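Local coordinates for 1H-3-hydroxy-4-oxoquinoline 2,4-dioxygenase (Pseudomonas putida, PDB 3IBT), which catalyses the cofactor-independent cleavage of the 3-hydroxy-1H-quinolin-4-one ring by O2, yielding N-formylanthranilate and carbon monoxide, at residues N7-T12 with T63-F68; Q131-G136 with R183-N188; I211-L216 with H244-E249. All coordinates share one frame; numbering follows the deposited sequence.

Contact 1. Residues N7-T12 with T63-F68; sequences NGTLMT and TDSGDF
Thr9 and Ser65 carry most of this contact, and one methyl group does the touching. Thr9 CG2 rests on the side chain of Ser65, 3.8 Å from Ser65 CB and just as far from Ser65 OG, so that carbon packs against both atoms of the serine. The carbonyl of Asp64 lies a little farther off, with Asp64 O 4.2 Å from Thr9 CG2. In Thr9, OG1 lies between the backbone N and the carbonyl carbon (chi1 53°), which leaves CG2 anti to the carbonyl carbon and the methyl facing Ser65; both side chains set off toward the opposite segment. Ser65 answers with OG anti to its backbone N (chi1 175°), so its hydroxyl lies beside the methyl and meets carbon there. The whole junction is van der Waals packing.

In fold terms, residues 9-10 begin strand 9-16, next to the outermost strand 5-6 of the alpha/beta-hydrolase sheet, while residues 63-68 belong to the irregular loop that leads from strand 49-53 to helix 70-83. The contact thus lays this connection against the antiparallel end of the sheet. The backbones stay well apart, the CA atoms of Thr9 and Ser65 being 7.8 Å from each other.

Around this single close spot the interface thins out quickly. Only 86 Å² is buried in all, and Asp64 and Ser65 are exposed. The side chain of Asp64 leaves in the direction away from the strand. Thr63 CG2 stays 5.2 Å from Thr9 CG2, and the hydroxyl OG1 of Thr63 is hydrogen-bonded to Asp59 instead. On the strand side, Thr9 O accepts a hydrogen bond from the side chain of Asn5, which ties the strand to its neighbour.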
ATOM      1  N   ASN A   7      12.520  -6.872 -14.463  1.00 89.41           N
ATOM      2  CA  ASN A   7      13.128  -5.597 -14.782  1.00 88.34           C
ATOM      3  C   ASN A   7      14.565  -5.530 -14.245  1.00 88.37           C
ATOM      4  O   ASN A   7      15.370  -6.435 -14.497  1.00 88.18           O
ATOM      5  CB  ASN A   7      12.268  -4.482 -14.193  1.00 87.81           C
ATOM      6  CG  ASN A   7      12.146  -3.321 -15.129  1.00 86.32           C
ATOM      7  OD1 ASN A   7      13.265  -2.592 -15.305  1.00 84.00           O
ATOM      8  ND2 ASN A   7      10.874  -3.180 -15.809  1.00 86.91           N
ATOM      9  N   GLY A   8      14.871  -4.489 -13.469  1.00 88.35           N
ATOM     10  CA  GLY A   8      16.242  -4.274 -12.985  1.00 88.02           C
ATOM     11  C   GLY A   8      16.731  -5.287 -11.954  1.00 87.47           C
ATOM     12  O   GLY A   8      17.933  -5.584 -11.881  1.00 86.92           O
ATOM     13  N   THR A   9      15.802  -5.803 -11.142  1.00 87.39           N
ATOM     14  CA  THR A   9      16.186  -6.694 -10.038  1.00 86.79           C
ATOM     15  C   THR A   9      15.190  -7.792  -9.701  1.00 86.22           C
ATOM     16  O   THR A   9      14.422  -8.285 -10.559  1.00 85.63           O
ATOM     17  CB  THR A   9      16.453  -5.911  -8.712  1.00 87.20           C
ATOM     18  OG1 THR A   9      15.282  -5.063  -8.399  1.00 85.38           O
ATOM     19  CG2 THR A   9      17.831  -5.103  -8.810  1.00 87.00           C
ATOM     20  N   LEU A  10      15.247  -8.169  -8.415  1.00 85.79           N
ATOM     21  CA  LEU A  10      14.372  -9.175  -7.902  1.00 85.86           C
ATOM     22  C   LEU A  10      13.380  -8.618  -6.877  1.00 86.79           C
ATOM     23  O   LEU A  10      13.511  -7.487  -6.386  1.00 86.71           O
ATOM     24  CB  LEU A  10      15.193 -10.295  -7.284  1.00 84.92           C
ATOM     25  CG  LEU A  10      14.327 -11.412  -6.698  1.00 83.46           C
ATOM     26  CD1 LEU A  10      14.594 -12.703  -7.401  1.00 84.41           C
ATOM     27  CD2 LEU A  10      14.589 -11.532  -5.213  1.00 82.51           C
HETATM   28  N   MSE A  11      12.373  -9.444  -6.593  1.00 87.41           N
HETATM   29  CA  MSE A  11      11.534  -9.325  -5.416  1.00 89.19           C
HETATM   30  C   MSE A  11      11.099 -10.749  -5.036  1.00 86.21           C
HETATM   31  O   MSE A  11      10.519 -11.513  -5.891  1.00 86.10           O
HETATM   32  CB  MSE A  11      10.314  -8.469  -5.739  1.00 88.78           C
HETATM   33  CG  MSE A  11       9.998  -8.471  -7.239  1.00 92.33           C
HETATM   34 SE   MSE A  11       8.840  -6.980  -7.839  1.00 99.02          SE
HETATM   35  CE  MSE A  11       9.598  -5.364  -6.881  1.00 97.41           C
ATOM     36  N   THR A  12      11.408 -11.100  -3.753  1.00 84.07           N
ATOM     37  CA  THR A  12      10.869 -12.331  -3.195  1.00 81.89           C
ATOM     38  C   THR A  12       9.346 -12.169  -3.048  1.00 81.68           C
ATOM     39  O   THR A  12       8.856 -11.067  -2.746  1.00 82.10           O
ATOM     40  CB  THR A  12      11.533 -12.701  -1.840  1.00 81.84           C
ATOM     41  OG1 THR A  12      11.882 -11.491  -1.104  1.00 78.81           O
ATOM     42  CG2 THR A  12      12.830 -13.607  -2.062  1.00 81.54           C
ATOM     43  N   THR A  63      18.245  -5.824  -1.148  1.00 77.12           N
ATOM     44  CA  THR A  63      19.178  -5.681  -2.251  1.00 77.37           C
ATOM     45  C   THR A  63      19.189  -4.262  -2.781  1.00 77.40           C
ATOM     46  O   THR A  63      18.155  -3.693  -3.117  1.00 77.36           O
ATOM     47  CB  THR A  63      18.852  -6.643  -3.411  1.00 77.30           C
ATOM     48  OG1 THR A  63      18.585  -7.948  -2.892  1.00 77.57           O
ATOM     49  CG2 THR A  63      20.018  -6.729  -4.364  1.00 77.34           C
ATOM     50  N   ASP A  64      20.384  -3.701  -2.874  1.00 77.70           N
ATOM     51  CA  ASP A  64      20.558  -2.392  -3.475  1.00 77.85           C
ATOM     52  C   ASP A  64      20.507  -2.531  -5.000  1.00 77.60           C
ATOM     53  O   ASP A  64      20.075  -3.556  -5.552  1.00 77.47           O
ATOM     54  CB  ASP A  64      21.893  -1.768  -3.035  1.00 78.23           C
ATOM     55  CG  ASP A  64      22.448  -2.423  -1.762  1.00 79.27           C
ATOM     56  OD1 ASP A  64      21.724  -2.451  -0.732  1.00 78.90           O
ATOM     57  OD2 ASP A  64      23.610  -2.922  -1.805  1.00 79.61           O
ATOM     58  N   SER A  65      20.994  -1.489  -5.654  1.00 77.36           N
ATOM     59  CA  SER A  65      20.827  -1.241  -7.069  1.00 77.28           C
ATOM     60  C   SER A  65      20.542   0.240  -7.050  1.00 76.85           C
ATOM     61  O   SER A  65      20.524   0.854  -5.971  1.00 77.07           O
ATOM     62  CB  SER A  65      19.632  -2.003  -7.657  1.00 77.53           C
ATOM     63  OG  SER A  65      19.422  -1.659  -9.045  1.00 78.17           O
ATOM     64  N   GLY A  66      20.326   0.822  -8.227  1.00 76.39           N
ATOM     65  CA  GLY A  66      20.073   2.249  -8.322  1.00 75.62           C
ATOM     66  C   GLY A  66      18.922   2.628  -7.430  1.00 75.18           C
ATOM     67  O   GLY A  66      18.114   1.779  -7.030  1.00 74.52           O
ATOM     68  N   ASP A  67      18.858   3.902  -7.083  1.00 75.17           N
ATOM     69  CA  ASP A  67      17.644   4.389  -6.484  1.00 75.55           C
ATOM     70  C   ASP A  67      16.647   4.330  -7.645  1.00 75.58           C
ATOM     71  O   ASP A  67      17.047   3.993  -8.787  1.00 75.14           O
ATOM     72  CB  ASP A  67      17.827   5.798  -5.894  1.00 75.77           C
ATOM     73  CG  ASP A  67      17.320   6.881  -6.808  1.00 75.43           C
ATOM     74  OD1 ASP A  67      18.056   7.274  -7.737  1.00 75.29           O
ATOM     75  OD2 ASP A  67      16.172   7.323  -6.597  1.00 75.43           O
ATOM     76  N   PHE A  68      15.376   4.634  -7.367  1.00 75.26           N
ATOM     77  CA  PHE A  68      14.308   4.433  -8.354  1.00 75.37           C
ATOM     78  C   PHE A  68      13.075   5.291  -8.076  1.00 75.01           C
ATOM     79  O   PHE A  68      12.935   5.867  -6.991  1.00 74.56           O
ATOM     80  CB  PHE A  68      13.932   2.933  -8.438  1.00 75.49           C
ATOM     81  CG  PHE A  68      13.748   2.282  -7.089  1.00 76.05           C
ATOM     82  CD1 PHE A  68      12.535   2.401  -6.394  1.00 77.40           C
ATOM     83  CD2 PHE A  68      14.794   1.581  -6.492  1.00 75.52           C
ATOM     84  CE1 PHE A  68      12.363   1.806  -5.120  1.00 76.72           C
ATOM     85  CE2 PHE A  68      14.638   0.989  -5.228  1.00 75.79           C
ATOM     86  CZ  PHE A  68      13.419   1.114  -4.534  1.00 76.37           C
TER

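Contact 2. Residues Q131-G136 with R183-N188; sequences QQLAEG and REIEAN
Leu133 turns CG beside its backbone N (chi1 -66°) and runs on with an extended second torsion, which drives both of its methyls out of helix 127-135 toward helix 175-192. Ile185 has CG2 anti to its backbone N, and this branch receives one of them: Leu133 CD2 meets Ile185 CG2 at 4.1 Å, the two side chains crossing at roughly a right angle. The other methyl, Leu133 CD1, lies 4.1 Å from Glu186 CG, where leucine and glutamate slide past each other in opposite directions. Both helices belong to the helical insertion between strands 115-119 and 207-212, the place where alpha/beta hydrolases carry their cap, so the leucine joins two cap helices. Ile185 also reaches inward, its side chain about 4 Å from that of Trp30, a probable substrate-binding residue. Beyond the apolar stem of Glu186, its carboxylate turns to other partners: OE1 accepts from Gln137 and OE2 pairs with Arg190. Along helix 175-192, Arg183 NH2 bonds Glu184 OE2 at 3.0 Å in a salt bridge; the carboxylate oxygen lies close to the guanidinium plane and uses its anti lone pair.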
ATOM      1  N   GLN A 131       6.035  18.030   7.046  1.00 67.31           N
ATOM      2  CA  GLN A 131       7.195  18.115   7.904  1.00 68.26           C
ATOM      3  C   GLN A 131       7.883  16.777   8.057  1.00 69.00           C
ATOM      4  O   GLN A 131       9.089  16.672   7.903  1.00 68.96           O
ATOM      5  CB  GLN A 131       6.832  18.659   9.275  1.00 68.19           C
ATOM      6  CG  GLN A 131       8.054  19.165  10.051  1.00 67.86           C
ATOM      7  CD  GLN A 131       7.673  19.997  11.251  1.00 67.56           C
ATOM      8  OE1 GLN A 131       6.660  19.724  11.913  1.00 66.95           O
ATOM      9  NE2 GLN A 131       8.474  21.033  11.540  1.00 68.46           N
ATOM     10  N   GLN A 132       7.100  15.755   8.366  1.00 70.59           N
ATOM     11  CA  GLN A 132       7.635  14.432   8.655  1.00 71.87           C
ATOM     12  C   GLN A 132       8.294  13.845   7.422  1.00 72.47           C
ATOM     13  O   GLN A 132       9.235  13.043   7.529  1.00 73.02           O
ATOM     14  CB  GLN A 132       6.540  13.495   9.131  1.00 72.10           C
ATOM     15  CG  GLN A 132       5.605  14.052  10.188  1.00 73.02           C
ATOM     16  CD  GLN A 132       4.621  12.991  10.649  1.00 75.06           C
ATOM     17  OE1 GLN A 132       3.463  12.975  10.231  1.00 76.09           O
ATOM     18  NE2 GLN A 132       5.100  12.059  11.473  1.00 77.35           N
ATOM     19  N   LEU A 133       7.810  14.251   6.253  1.00 72.84           N
ATOM     20  CA  LEU A 133       8.481  13.883   5.032  1.00 73.32           C
ATOM     21  C   LEU A 133       9.853  14.562   4.934  1.00 74.06           C
ATOM     22  O   LEU A 133      10.821  13.998   4.374  1.00 75.28           O
ATOM     23  CB  LEU A 133       7.611  14.182   3.832  1.00 73.00           C
ATOM     24  CG  LEU A 133       6.367  13.304   3.797  1.00 73.62           C
ATOM     25  CD1 LEU A 133       5.553  13.732   2.621  1.00 75.67           C
ATOM     26  CD2 LEU A 133       6.684  11.809   3.711  1.00 72.96           C
ATOM     27  N   ALA A 134       9.973  15.754   5.505  1.00 74.00           N
ATOM     28  CA  ALA A 134      11.277  16.414   5.524  1.00 73.48           C
ATOM     29  C   ALA A 134      12.156  15.817   6.624  1.00 73.35           C
ATOM     30  O   ALA A 134      13.276  15.409   6.350  1.00 73.73           O
ATOM     31  CB  ALA A 134      11.120  17.903   5.683  1.00 73.39           C
ATOM     32  N   GLU A 135      11.656  15.742   7.859  1.00 73.21           N
ATOM     33  CA  GLU A 135      12.407  15.092   8.944  1.00 73.06           C
ATOM     34  C   GLU A 135      12.968  13.787   8.410  1.00 72.02           C
ATOM     35  O   GLU A 135      14.172  13.545   8.462  1.00 71.45           O
ATOM     36  CB  GLU A 135      11.502  14.819  10.143  1.00 73.36           C
ATOM     37  CG  GLU A 135      11.547  15.897  11.214  1.00 76.22           C
ATOM     38  CD  GLU A 135      10.158  16.210  11.802  1.00 80.19           C
ATOM     39  OE1 GLU A 135       9.305  15.288  11.903  1.00 82.65           O
ATOM     40  OE2 GLU A 135       9.908  17.390  12.154  1.00 81.36           O
ATOM     41  N   GLY A 136      12.068  12.990   7.850  1.00 70.90           N
ATOM     42  CA  GLY A 136      12.409  11.774   7.162  1.00 70.27           C
ATOM     43  C   GLY A 136      13.650  11.691   6.281  1.00 70.05           C
ATOM     44  O   GLY A 136      14.242  10.616   6.196  1.00 70.47           O
ATOM     45  N   ARG A 183      11.469  10.922  -0.229  1.00 66.82           N
ATOM     46  CA  ARG A 183      11.618  11.661  -1.461  1.00 66.53           C
ATOM     47  C   ARG A 183      10.475  11.290  -2.376  1.00 65.93           C
ATOM     48  O   ARG A 183       9.866  12.141  -3.044  1.00 65.58           O
ATOM     49  CB  ARG A 183      12.883  11.258  -2.179  1.00 67.16           C
ATOM     50  CG  ARG A 183      14.186  11.651  -1.580  1.00 68.25           C
ATOM     51  CD  ARG A 183      15.175  11.507  -2.694  1.00 70.80           C
ATOM     52  NE  ARG A 183      14.664  10.530  -3.677  1.00 71.10           N
ATOM     53  CZ  ARG A 183      15.253   9.355  -3.936  1.00 71.53           C
ATOM     54  NH1 ARG A 183      16.399   8.989  -3.292  1.00 72.22           N
ATOM     55  NH2 ARG A 183      14.705   8.547  -4.854  1.00 70.91           N
ATOM     56  N   GLU A 184      10.183  10.003  -2.412  1.00 65.40           N
ATOM     57  CA  GLU A 184       9.233   9.542  -3.381  1.00 65.76           C
ATOM     58  C   GLU A 184       7.828   9.905  -3.063  1.00 65.56           C
ATOM     59  O   GLU A 184       7.114  10.357  -3.950  1.00 65.33           O
ATOM     60  CB  GLU A 184       9.366   8.055  -3.616  1.00 66.06           C
ATOM     61  CG  GLU A 184      10.650   7.768  -4.328  1.00 67.84           C
ATOM     62  CD  GLU A 184      10.802   8.624  -5.560  1.00 70.19           C
ATOM     63  OE1 GLU A 184       9.802   8.803  -6.301  1.00 71.12           O
ATOM     64  OE2 GLU A 184      11.922   9.124  -5.779  1.00 73.19           O
ATOM     65  N   ILE A 185       7.437   9.711  -1.808  1.00 65.69           N
ATOM     66  CA  ILE A 185       6.088  10.031  -1.380  1.00 66.09           C
ATOM     67  C   ILE A 185       5.884  11.530  -1.570  1.00 66.94           C
ATOM     68  O   ILE A 185       4.871  11.991  -2.168  1.00 65.88           O
ATOM     69  CB  ILE A 185       5.857   9.645   0.107  1.00 66.63           C
ATOM     70  CG1 ILE A 185       5.966   8.124   0.328  1.00 65.72           C
ATOM     71  CG2 ILE A 185       4.490  10.186   0.605  1.00 65.85           C
ATOM     72  CD1 ILE A 185       6.055   7.693   1.794  1.00 65.07           C
ATOM     73  N   GLU A 186       6.890  12.266  -1.079  1.00 67.76           N
ATOM     74  CA  GLU A 186       6.946  13.699  -1.229  1.00 68.87           C
ATOM     75  C   GLU A 186       6.764  14.013  -2.692  1.00 68.64           C
ATOM     76  O   GLU A 186       5.816  14.679  -3.045  1.00 69.52           O
ATOM     77  CB  GLU A 186       8.258  14.281  -0.707  1.00 68.59           C
ATOM     78  CG  GLU A 186       8.080  15.622   0.027  1.00 70.25           C
ATOM     79  CD  GLU A 186       9.401  16.340   0.408  1.00 70.96           C
ATOM     80  OE1 GLU A 186      10.509  15.941  -0.054  1.00 74.79           O
ATOM     81  OE2 GLU A 186       9.318  17.349   1.162  1.00 74.44           O
ATOM     82  N   ALA A 187       7.631  13.507  -3.556  1.00 68.94           N
ATOM     83  CA  ALA A 187       7.463  13.748  -5.004  1.00 69.41           C
ATOM     84  C   ALA A 187       5.987  13.588  -5.535  1.00 69.78           C
ATOM     85  O   ALA A 187       5.467  14.479  -6.256  1.00 70.35           O
ATOM     86  CB  ALA A 187       8.418  12.891  -5.789  1.00 68.78           C
ATOM     87  N   ASN A 188       5.311  12.495  -5.154  1.00 69.01           N
ATOM     88  CA  ASN A 188       3.984  12.201  -5.683  1.00 68.11           C
ATOM     89  C   ASN A 188       2.958  13.242  -5.253  1.00 68.11           C
ATOM     90  O   ASN A 188       2.138  13.705  -6.052  1.00 67.84           O
ATOM     91  CB  ASN A 188       3.528  10.816  -5.252  1.00 68.36           C
ATOM     92  CG  ASN A 188       4.438   9.718  -5.734  1.00 66.70           C
ATOM     93  OD1 ASN A 188       4.679   9.597  -6.921  1.00 67.89           O
ATOM     94  ND2 ASN A 188       4.951   8.918  -4.815  1.00 63.03           N
TER

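Contact 3. Residues I211-L216 with H244-E249; sequences IYSQPL and HFPSLE
The loop bearing the probable active-site base meets the turn that ends strand 207-212: His244, proposed by similarity as the proton donor and acceptor, sits beside Gln214. Gln214 CB is 4.1 Å from His244 CA, and the extended chain brings Gln214 CD to 4.0 Å from His244 N. The amide end crosses over at His244 CB, 4.1 Å from Gln214 CD, the side chains meeting at about a right angle. With CG anti to its backbone N (chi1 178°), His244 swings its imidazole away from the glutamine; there it stacks on Trp153 and makes a weak ND1 hydrogen bond to Asp120. In the alpha/beta-hydrolase fold the triad acid usually follows the strand equivalent to 207-212; here Asp120, which by similarity raises the basicity of the histidine, follows 115-119 instead, and the backbone N atoms of Ser213 and Gln214 both donate to its OD1. Were Gln214 shortened to an alanine, the backbone N and CB of His244 would probably lose their amide neighbour and a gap would open beside the histidine. Farther along, Pro246 CB packs 3.9 Å from Ser213 OG, at the start of the short helix 246-249, with Phe245 at the N-cap position. Ser213 OG donates to Ile239 O, while a water gives one proton to Ser213 OG at 2.8 Å and the other to Glu249 OE1 at 2.8 Å, bridging turn and helix.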
ATOM      1  N   ILE A 211     -10.215   1.354   2.271  1.00 68.40           N
ATOM      2  CA  ILE A 211     -10.307   0.845   3.651  1.00 68.95           C
ATOM      3  C   ILE A 211      -9.312   1.589   4.531  1.00 68.57           C
ATOM      4  O   ILE A 211      -8.200   1.834   4.127  1.00 69.78           O
ATOM      5  CB  ILE A 211      -9.983  -0.658   3.705  1.00 69.25           C
ATOM      6  CG1 ILE A 211     -10.992  -1.461   2.869  1.00 70.55           C
ATOM      7  CG2 ILE A 211     -10.048  -1.168   5.115  1.00 69.80           C
ATOM      8  CD1 ILE A 211     -10.484  -2.860   2.466  1.00 70.26           C
ATOM      9  N   TYR A 212      -9.679   1.974   5.730  1.00 68.57           N
ATOM     10  CA  TYR A 212      -8.819   2.889   6.474  1.00 68.34           C
ATOM     11  C   TYR A 212      -9.339   3.132   7.875  1.00 68.84           C
ATOM     12  O   TYR A 212     -10.586   3.186   8.107  1.00 69.11           O
ATOM     13  CB  TYR A 212      -8.758   4.215   5.745  1.00 68.50           C
ATOM     14  CG  TYR A 212      -9.986   5.048   6.006  1.00 69.08           C
ATOM     15  CD1 TYR A 212     -10.001   5.993   7.016  1.00 68.79           C
ATOM     16  CD2 TYR A 212     -11.150   4.860   5.272  1.00 70.45           C
ATOM     17  CE1 TYR A 212     -11.151   6.747   7.288  1.00 71.61           C
ATOM     18  CE2 TYR A 212     -12.299   5.632   5.525  1.00 70.34           C
ATOM     19  CZ  TYR A 212     -12.289   6.564   6.546  1.00 69.12           C
ATOM     20  OH  TYR A 212     -13.397   7.317   6.837  1.00 67.77           O
ATOM     21  N   SER A 213      -8.407   3.276   8.815  1.00 69.10           N
ATOM     22  CA  SER A 213      -8.758   3.651  10.192  1.00 70.03           C
ATOM     23  C   SER A 213      -8.228   5.037  10.565  1.00 71.06           C
ATOM     24  O   SER A 213      -8.844   5.792  11.306  1.00 71.18           O
ATOM     25  CB  SER A 213      -8.208   2.621  11.154  1.00 70.21           C
ATOM     26  OG  SER A 213      -8.546   1.307  10.719  1.00 69.48           O
ATOM     27  N   GLN A 214      -7.081   5.371  10.002  1.00 72.40           N
ATOM     28  CA  GLN A 214      -6.353   6.598  10.332  1.00 73.23           C
ATOM     29  C   GLN A 214      -6.331   7.564   9.125  1.00 73.16           C
ATOM     30  O   GLN A 214      -6.461   7.124   7.964  1.00 74.95           O
ATOM     31  CB  GLN A 214      -4.923   6.198  10.729  1.00 72.55           C
ATOM     32  CG  GLN A 214      -4.526   6.971  11.904  1.00 75.03           C
ATOM     33  CD  GLN A 214      -3.138   6.680  12.362  1.00 75.73           C
ATOM     34  OE1 GLN A 214      -2.944   5.841  13.241  1.00 77.34           O
ATOM     35  NE2 GLN A 214      -2.154   7.427  11.820  1.00 72.94           N
ATOM     36  N   PRO A 215      -6.153   8.863   9.340  1.00 72.06           N
ATOM     37  CA  PRO A 215      -6.014   9.677  10.501  1.00 71.99           C
ATOM     38  C   PRO A 215      -7.329   9.757  11.307  1.00 72.04           C
ATOM     39  O   PRO A 215      -8.443   9.623  10.755  1.00 71.90           O
ATOM     40  CB  PRO A 215      -5.622  11.022   9.917  1.00 71.52           C
ATOM     41  CG  PRO A 215      -6.079  10.974   8.527  1.00 70.99           C
ATOM     42  CD  PRO A 215      -6.040   9.638   8.095  1.00 71.96           C
ATOM     43  N   LEU A 216      -7.166   9.926  12.614  1.00 71.17           N
ATOM     44  CA  LEU A 216      -8.253   9.794  13.512  1.00 70.87           C
ATOM     45  C   LEU A 216      -8.860  11.144  13.518  1.00 71.37           C
ATOM     46  O   LEU A 216      -8.640  11.926  14.438  1.00 71.98           O
ATOM     47  CB  LEU A 216      -7.756   9.394  14.898  1.00 70.86           C
ATOM     48  CG  LEU A 216      -6.941   8.100  14.868  1.00 70.32           C
ATOM     49  CD1 LEU A 216      -6.379   7.751  16.198  1.00 66.94           C
ATOM     50  CD2 LEU A 216      -7.872   7.016  14.442  1.00 73.35           C
ATOM     51  N   HIS A 244      -2.668   2.717  11.953  1.00 72.22           N
ATOM     52  CA  HIS A 244      -2.449   2.929  10.515  1.00 72.75           C
ATOM     53  C   HIS A 244      -2.483   1.629   9.647  1.00 73.22           C
ATOM     54  O   HIS A 244      -2.553   1.737   8.422  1.00 74.08           O
ATOM     55  CB  HIS A 244      -1.135   3.745  10.346  1.00 72.82           C
ATOM     56  CG  HIS A 244      -0.706   4.023   8.926  1.00 72.96           C
ATOM     57  ND1 HIS A 244      -1.484   4.715   8.019  1.00 72.74           N
ATOM     58  CD2 HIS A 244       0.466   3.765   8.287  1.00 71.01           C
ATOM     59  CE1 HIS A 244      -0.821   4.847   6.879  1.00 71.83           C
ATOM     60  NE2 HIS A 244       0.364   4.280   7.014  1.00 69.49           N
ATOM     61  N   PHE A 245      -2.475   0.428  10.250  1.00 72.99           N
ATOM     62  CA  PHE A 245      -2.384  -0.850   9.487  1.00 72.59           C
ATOM     63  C   PHE A 245      -3.571  -1.724   9.804  1.00 73.03           C
ATOM     64  O   PHE A 245      -3.498  -2.666  10.609  1.00 73.71           O
ATOM     65  CB  PHE A 245      -1.129  -1.572   9.831  1.00 71.44           C
ATOM     66  CG  PHE A 245      -0.026  -0.658  10.168  1.00 71.55           C
ATOM     67  CD1 PHE A 245       0.154  -0.234  11.480  1.00 70.26           C
ATOM     68  CD2 PHE A 245       0.834  -0.185   9.170  1.00 72.30           C
ATOM     69  CE1 PHE A 245       1.202   0.645  11.824  1.00 70.31           C
ATOM     70  CE2 PHE A 245       1.887   0.678   9.483  1.00 73.70           C
ATOM     71  CZ  PHE A 245       2.074   1.107  10.827  1.00 71.66           C
ATOM     72  N   PRO A 246      -4.713  -1.390   9.195  1.00 72.89           N
ATOM     73  CA  PRO A 246      -5.886  -2.211   9.454  1.00 71.96           C
ATOM     74  C   PRO A 246      -5.688  -3.707   9.087  1.00 71.37           C
ATOM     75  O   PRO A 246      -6.380  -4.587   9.602  1.00 71.60           O
ATOM     76  CB  PRO A 246      -6.971  -1.554   8.589  1.00 71.76           C
ATOM     77  CG  PRO A 246      -6.286  -0.622   7.666  1.00 71.96           C
ATOM     78  CD  PRO A 246      -4.986  -0.256   8.280  1.00 72.61           C
ATOM     79  N   SER A 247      -4.748  -4.003   8.211  1.00 70.92           N
ATOM     80  CA  SER A 247      -4.500  -5.390   7.851  1.00 70.22           C
ATOM     81  C   SER A 247      -3.862  -6.156   9.005  1.00 68.69           C
ATOM     82  O   SER A 247      -3.927  -7.363   9.034  1.00 67.62           O
ATOM     83  CB  SER A 247      -3.588  -5.428   6.656  1.00 70.64           C
ATOM     84  OG  SER A 247      -2.436  -4.632   6.953  1.00 76.69           O
ATOM     85  N   LEU A 248      -3.250  -5.438   9.946  1.00 67.90           N
ATOM     86  CA  LEU A 248      -2.616  -6.061  11.088  1.00 67.45           C
ATOM     87  C   LEU A 248      -3.536  -5.964  12.257  1.00 68.11           C
ATOM     88  O   LEU A 248      -3.800  -6.957  12.907  1.00 68.15           O
ATOM     89  CB  LEU A 248      -1.325  -5.335  11.439  1.00 66.78           C
ATOM     90  CG  LEU A 248      -0.087  -5.606  10.600  1.00 66.31           C
ATOM     91  CD1 LEU A 248       1.051  -4.700  11.097  1.00 66.24           C
ATOM     92  CD2 LEU A 248       0.305  -7.071  10.674  1.00 62.64           C
ATOM     93  N   GLU A 249      -4.022  -4.751  12.526  1.00 69.20           N
ATOM     94  CA  GLU A 249      -4.934  -4.509  13.646  1.00 70.44           C
ATOM     95  C   GLU A 249      -6.323  -5.227  13.520  1.00 70.03           C
ATOM     96  O   GLU A 249      -6.902  -5.705  14.519  1.00 70.13           O
ATOM     97  CB  GLU A 249      -5.124  -3.011  13.863  1.00 69.82           C
ATOM     98  CG  GLU A 249      -5.768  -2.714  15.199  1.00 71.71           C
ATOM     99  CD  GLU A 249      -6.069  -1.213  15.401  1.00 75.66           C
ATOM    100  OE1 GLU A 249      -6.113  -0.464  14.371  1.00 76.96           O
ATOM    101  OE2 GLU A 249      -6.248  -0.790  16.596  1.00 75.89           O
TER
HETATM  102  O   HOH W   1      -7.706  -0.956  12.087  1.00 61.71           O

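From the N terminus the three contacts come in series, none nested in or crossing another. Contact 1 closes a loop of 50 residues including strands 23-27 and 49-53, bringing the start of the sheet to the connection before helix 70-83. Contact 2 closes a loop of 46 residues, 31 of them helical, holding helices 142-154 and 160-169 within the cap. Contact 3 closes last, around helix 218-230 and strand 234-238, and joins the end of strand 207-212 to the His244 loop and helix 246-249, across the chain's centre from contact 1. Contacts 1 and 2 touch through a salt bridge between Asp67 and Arg183, tying surface loop to cap; contact 3 stands about 8 Å from contact 2 at the nearest atoms.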